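Local coordinates for protein PurR transcriptional regulator (Vibrio parahaemolyticus, PDB 3D8U) that probably binds regulatory DNA sequences and controls transcription as a member of the LacI/PurR family of regulators, at residues L115-R129 with S181-A193. Residues are numbered along the deposited sequence; the frame is centred on the assembly and turned at random.
Sequences LIEQGFKNVGFIGAR and SLNALVCSHEEIA
With CG1 of Val-123 (chi1 -169°) and CG1 of Val-186 (chi1 180°) both trans to their own backbone nitrogens, the two valines turn different branches to each other: CG1 of Val-123 meets CG2 of Val-186 at 3.5 Å. The remaining branch, CG1 of Val-186, lies against the ring of Phe-125 near CD1 and CE1, while Leu-115, from the end of helix 104-117, lays its CD1 on CG2 of Val-186 and its CD2 on CB of Ala-184. On the other face of the sheet CG2 of Ile-126 touches CG2 of Ile-192 at 3.7 Å, and CD1 of Ile-126 reaches CG of Leu-185. Strands 123-128 and 184-187 run parallel, their segment axes 27° apart, joined by a ladder that includes Gly-124 N to Ala-184 O (2.8 Å) and Ile-126 N to Val-186 O (2.9 Å). Where the strands begin, Asn-183 N donates to Asn-122 O (3.1 Å); ND2 of Asn-122 also lies near Ser-181 O, but it crowds Asn-183 N, so that bond is doubtful. At their C-terminal ends Ala-128 N reaches Ser-188 OG (3.2 Å); His-189 is the N-cap of helix 190-203, and Glu-15 accepts its NE2 bond. Helices 133-148 and 165-178 cover the Phe-125 and Ile-126 faces respectively, giving the layered alpha/beta core of a periplasmic-binding-protein-like domain, with these two strands central in its parallel sheet.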
loop_
_atom_site.group_PDB
_atom_site.type_symbol
_atom_site.label_atom_id
_atom_site.label_comp_id
_atom_site.label_asym_id
_atom_site.label_seq_id
_atom_site.Cartn_x
_atom_site.Cartn_y
_atom_site.Cartn_z
ATOM N N LEU B 115 -16.775 -14.395 -16.283
ATOM C CA LEU B 115 -16.667 -13.856 -17.649
ATOM C C LEU B 115 -17.296 -14.788 -18.704
ATOM O O LEU B 115 -18.108 -14.366 -19.538
ATOM C CB LEU B 115 -15.199 -13.645 -18.011
ATOM C CG LEU B 115 -14.414 -12.575 -17.227
ATOM C CD1 LEU B 115 -12.972 -12.538 -17.610
ATOM C CD2 LEU B 115 -14.977 -11.197 -17.398
ATOM N N ILE B 116 -16.934 -16.062 -18.654
ATOM C CA ILE B 116 -17.518 -17.013 -19.545
ATOM C C ILE B 116 -19.030 -17.190 -19.319
ATOM O O ILE B 116 -19.805 -17.085 -20.277
ATOM C CB ILE B 116 -16.777 -18.350 -19.476
ATOM C CG1 ILE B 116 -15.277 -18.122 -19.650
ATOM C CG2 ILE B 116 -17.285 -19.311 -20.551
ATOM C CD1 ILE B 116 -14.417 -19.351 -19.380
ATOM N N GLU B 117 -19.484 -17.468 -18.097
ATOM C CA GLU B 117 -20.946 -17.610 -17.900
ATOM C C GLU B 117 -21.626 -16.332 -18.363
ATOM O O GLU B 117 -22.749 -16.350 -18.835
ATOM C CB GLU B 117 -21.332 -17.900 -16.452
ATOM C CG GLU B 117 -20.770 -19.181 -15.898
ATOM C CD GLU B 117 -20.625 -19.165 -14.385
ATOM O OE1 GLU B 117 -20.824 -20.230 -13.752
ATOM O OE2 GLU B 117 -20.295 -18.091 -13.827
ATOM N N GLN B 118 -20.909 -15.227 -18.244
ATOM C CA GLN B 118 -21.413 -13.926 -18.615
ATOM C C GLN B 118 -21.442 -13.661 -20.102
ATOM O O GLN B 118 -22.005 -12.667 -20.533
ATOM C CB GLN B 118 -20.537 -12.848 -17.972
ATOM C CG GLN B 118 -20.944 -12.523 -16.541
ATOM C CD GLN B 118 -22.329 -11.995 -16.486
ATOM O OE1 GLN B 118 -23.280 -12.757 -16.334
ATOM N NE2 GLN B 118 -22.472 -10.693 -16.674
ATOM N N GLY B 119 -20.788 -14.497 -20.889
ATOM C CA GLY B 119 -20.753 -14.279 -22.322
ATOM C C GLY B 119 -19.461 -13.721 -22.879
ATOM O O GLY B 119 -19.299 -13.679 -24.086
ATOM N N PHE B 120 -18.535 -13.299 -22.025
ATOM C CA PHE B 120 -17.251 -12.763 -22.480
ATOM C C PHE B 120 -16.236 -13.889 -22.680
ATOM O O PHE B 120 -15.477 -14.272 -21.780
ATOM C CB PHE B 120 -16.740 -11.732 -21.492
ATOM C CG PHE B 120 -17.709 -10.609 -21.236
ATOM C CD1 PHE B 120 -18.501 -10.604 -20.085
ATOM C CD2 PHE B 120 -17.852 -9.575 -22.151
ATOM C CE1 PHE B 120 -19.411 -9.582 -19.833
ATOM C CE2 PHE B 120 -18.759 -8.564 -21.932
ATOM C CZ PHE B 120 -19.544 -8.551 -20.756
ATOM N N LYS B 121 -16.215 -14.433 -23.876
ATOM C CA LYS B 121 -15.465 -15.652 -24.082
ATOM C C LYS B 121 -14.007 -15.478 -24.558
ATOM O O LYS B 121 -13.325 -16.490 -24.827
ATOM C CB LYS B 121 -16.258 -16.606 -25.008
ATOM C CG LYS B 121 -17.574 -17.115 -24.359
ATOM C CD LYS B 121 -18.396 -17.985 -25.274
ATOM C CE LYS B 121 -19.097 -19.067 -24.465
ATOM N NZ LYS B 121 -19.189 -20.423 -25.170
ATOM N N ASN B 122 -13.500 -14.255 -24.718
ATOM C CA ASN B 122 -12.084 -14.248 -25.081
ATOM C C ASN B 122 -11.164 -13.379 -24.299
ATOM O O ASN B 122 -10.786 -12.294 -24.708
ATOM C CB ASN B 122 -11.764 -14.339 -26.591
ATOM C CG ASN B 122 -12.380 -13.261 -27.382
ATOM O OD1 ASN B 122 -12.962 -13.511 -28.446
ATOM N ND2 ASN B 122 -12.259 -12.034 -26.890
ATOM N N VAL B 123 -10.765 -13.981 -23.188
ATOM C CA VAL B 123 -10.245 -13.316 -22.045
ATOM C C VAL B 123 -8.757 -13.301 -22.134
ATOM O O VAL B 123 -8.162 -14.291 -22.464
ATOM C CB VAL B 123 -10.622 -14.111 -20.783
ATOM C CG1 VAL B 123 -10.329 -13.298 -19.541
ATOM C CG2 VAL B 123 -12.075 -14.499 -20.818
ATOM N N GLY B 124 -8.163 -12.162 -21.828
ATOM C CA GLY B 124 -6.736 -12.084 -21.645
ATOM C C GLY B 124 -6.470 -12.035 -20.158
ATOM O O GLY B 124 -7.384 -11.800 -19.344
ATOM N N PHE B 125 -5.213 -12.242 -19.798
ATOM C CA PHE B 125 -4.805 -12.193 -18.398
ATOM C C PHE B 125 -3.600 -11.287 -18.234
ATOM O O PHE B 125 -2.625 -11.400 -18.986
ATOM C CB PHE B 125 -4.422 -13.609 -17.965
ATOM C CG PHE B 125 -4.022 -13.736 -16.529
ATOM C CD1 PHE B 125 -4.976 -14.029 -15.551
ATOM C CD2 PHE B 125 -2.684 -13.620 -16.154
ATOM C CE1 PHE B 125 -4.605 -14.197 -14.207
ATOM C CE2 PHE B 125 -2.291 -13.779 -14.799
ATOM C CZ PHE B 125 -3.253 -14.065 -13.830
ATOM N N ILE B 126 -3.624 -10.424 -17.241
ATOM C CA ILE B 126 -2.428 -9.692 -16.937
ATOM C C ILE B 126 -2.144 -9.867 -15.461
ATOM O O ILE B 126 -2.999 -9.577 -14.634
ATOM C CB ILE B 126 -2.600 -8.209 -17.267
ATOM C CG1 ILE B 126 -2.873 -8.011 -18.756
ATOM C CG2 ILE B 126 -1.366 -7.452 -16.917
ATOM C CD1 ILE B 126 -3.538 -6.670 -19.059
ATOM N N GLY B 127 -0.946 -10.328 -15.123
ATOM C CA GLY B 127 -0.548 -10.412 -13.713
ATOM C C GLY B 127 0.905 -10.099 -13.398
ATOM O O GLY B 127 1.753 -10.089 -14.292
ATOM N N ALA B 128 1.215 -9.845 -12.130
ATOM C CA ALA B 128 2.614 -9.611 -11.775
ATOM C C ALA B 128 3.121 -10.333 -10.552
ATOM O O ALA B 128 2.414 -11.102 -9.915
ATOM C CB ALA B 128 2.880 -8.155 -11.648
ATOM N N ARG B 129 4.363 -10.011 -10.205
ATOM C CA ARG B 129 5.219 -10.819 -9.314
ATOM C C ARG B 129 4.980 -12.302 -9.588
ATOM O O ARG B 129 4.686 -13.078 -8.694
ATOM C CB ARG B 129 5.165 -10.410 -7.821
ATOM C CG ARG B 129 3.902 -9.743 -7.335
ATOM C CD ARG B 129 2.797 -10.744 -7.052
ATOM N NE ARG B 129 2.770 -11.183 -5.650
ATOM C CZ ARG B 129 2.239 -12.336 -5.234
ATOM N NH1 ARG B 129 1.691 -13.186 -6.116
ATOM N NH2 ARG B 129 2.271 -12.652 -3.936
ATOM N N SER B 181 -9.573 -9.262 -31.319
ATOM C CA SER B 181 -10.846 -9.817 -30.929
ATOM C C SER B 181 -11.002 -9.830 -29.393
ATOM O O SER B 181 -12.121 -9.907 -28.897
ATOM C CB SER B 181 -11.025 -11.208 -31.502
ATOM O OG SER B 181 -10.150 -12.068 -30.822
ATOM N N LEU B 182 -9.888 -9.732 -28.657
ATOM C CA LEU B 182 -9.874 -9.694 -27.176
ATOM C C LEU B 182 -11.081 -8.961 -26.679
ATOM O O LEU B 182 -11.413 -7.939 -27.246
ATOM C CB LEU B 182 -8.647 -8.959 -26.679
ATOM C CG LEU B 182 -8.642 -8.690 -25.174
ATOM C CD1 LEU B 182 -8.047 -9.872 -24.456
ATOM C CD2 LEU B 182 -7.868 -7.436 -24.813
ATOM N N ASN B 183 -11.742 -9.460 -25.639
ATOM C CA ASN B 183 -12.937 -8.790 -25.132
ATOM C C ASN B 183 -13.237 -8.908 -23.631
ATOM O O ASN B 183 -14.302 -8.514 -23.182
ATOM C CB ASN B 183 -14.162 -9.161 -25.963
ATOM C CG ASN B 183 -14.713 -10.521 -25.639
ATOM O OD1 ASN B 183 -14.458 -11.083 -24.589
ATOM N ND2 ASN B 183 -15.500 -11.050 -26.541
ATOM N N ALA B 184 -12.306 -9.467 -22.869
ATOM C CA ALA B 184 -12.294 -9.285 -21.410
ATOM C C ALA B 184 -10.871 -9.423 -20.816
ATOM O O ALA B 184 -9.960 -9.982 -21.466
ATOM C CB ALA B 184 -13.262 -10.237 -20.732
ATOM N N LEU B 185 -10.695 -8.950 -19.589
ATOM C CA LEU B 185 -9.416 -9.067 -18.938
ATOM C C LEU B 185 -9.504 -9.616 -17.529
ATOM O O LEU B 185 -10.383 -9.202 -16.759
ATOM C CB LEU B 185 -8.804 -7.686 -18.860
ATOM C CG LEU B 185 -7.547 -7.305 -19.621
ATOM C CD1 LEU B 185 -7.386 -8.125 -20.849
ATOM C CD2 LEU B 185 -7.644 -5.817 -19.956
ATOM N N VAL B 186 -8.600 -10.526 -17.169
ATOM C CA VAL B 186 -8.459 -10.905 -15.759
ATOM C C VAL B 186 -7.188 -10.249 -15.269
ATOM O O VAL B 186 -6.124 -10.507 -15.795
ATOM C CB VAL B 186 -8.286 -12.428 -15.537
ATOM C CG1 VAL B 186 -8.145 -12.734 -14.060
ATOM C CG2 VAL B 186 -9.429 -13.220 -16.114
ATOM N N CYS B 187 -7.280 -9.414 -14.261
ATOM C CA CYS B 187 -6.098 -8.809 -13.706
ATOM C C CYS B 187 -5.745 -9.414 -12.364
ATOM O O CYS B 187 -6.613 -9.521 -11.459
ATOM C CB CYS B 187 -6.361 -7.340 -13.488
ATOM S SG CYS B 187 -6.684 -6.547 -15.015
ATOM N N SER B 188 -4.470 -9.748 -12.200
ATOM C CA SER B 188 -4.035 -10.342 -10.963
ATOM C C SER B 188 -4.222 -9.409 -9.754
ATOM O O SER B 188 -4.404 -9.890 -8.620
ATOM C CB SER B 188 -2.582 -10.735 -11.067
ATOM O OG SER B 188 -1.777 -9.596 -10.907
ATOM N N HIS B 189 -4.193 -8.100 -10.012
ATOM C CA HIS B 189 -4.066 -7.094 -8.968
ATOM C C HIS B 189 -4.893 -5.880 -9.297
ATOM O O HIS B 189 -5.150 -5.570 -10.462
ATOM C CB HIS B 189 -2.633 -6.581 -8.885
ATOM C CG HIS B 189 -1.716 -7.463 -8.125
ATOM N ND1 HIS B 189 -1.401 -8.734 -8.539
ATOM C CD2 HIS B 189 -1.022 -7.250 -6.986
ATOM C CE1 HIS B 189 -0.556 -9.274 -7.679
ATOM N NE2 HIS B 189 -0.312 -8.395 -6.723
ATOM N N GLU B 190 -5.247 -5.138 -8.261
ATOM C CA GLU B 190 -6.136 -4.009 -8.436
ATOM C C GLU B 190 -5.498 -2.838 -9.161
ATOM O O GLU B 190 -6.168 -2.180 -9.954
ATOM C CB GLU B 190 -6.691 -3.585 -7.092
ATOM C CG GLU B 190 -7.973 -2.814 -7.153
ATOM C CD GLU B 190 -8.243 -2.162 -5.847
ATOM O OE1 GLU B 190 -7.266 -1.667 -5.222
ATOM O OE2 GLU B 190 -9.422 -2.159 -5.427
ATOM N N GLU B 191 -4.215 -2.578 -8.895
ATOM C CA GLU B 191 -3.450 -1.558 -9.686
ATOM C C GLU B 191 -3.500 -1.857 -11.183
ATOM O O GLU B 191 -3.735 -0.980 -11.999
ATOM C CB GLU B 191 -1.998 -1.478 -9.254
ATOM C CG GLU B 191 -1.843 -1.100 -7.824
ATOM C CD GLU B 191 -1.259 -2.208 -6.954
ATOM O OE1 GLU B 191 -1.766 -3.372 -6.931
ATOM O OE2 GLU B 191 -0.269 -1.864 -6.260
ATOM N N ILE B 192 -3.325 -3.130 -11.515
ATOM C CA ILE B 192 -3.352 -3.579 -12.882
ATOM C C ILE B 192 -4.694 -3.271 -13.552
ATOM O O ILE B 192 -4.750 -2.693 -14.635
ATOM C CB ILE B 192 -3.027 -5.057 -12.908
ATOM C CG1 ILE B 192 -1.598 -5.236 -12.405
ATOM C CG2 ILE B 192 -3.257 -5.640 -14.287
ATOM C CD1 ILE B 192 -1.218 -6.627 -11.952
ATOM N N ALA B 193 -5.772 -3.632 -12.880
ATOM C CA ALA B 193 -7.088 -3.499 -13.436
ATOM C C ALA B 193 -7.404 -2.039 -13.597
ATOM O O ALA B 193 -8.188 -1.671 -14.444
ATOM C CB ALA B 193 -8.081 -4.133 -12.509
#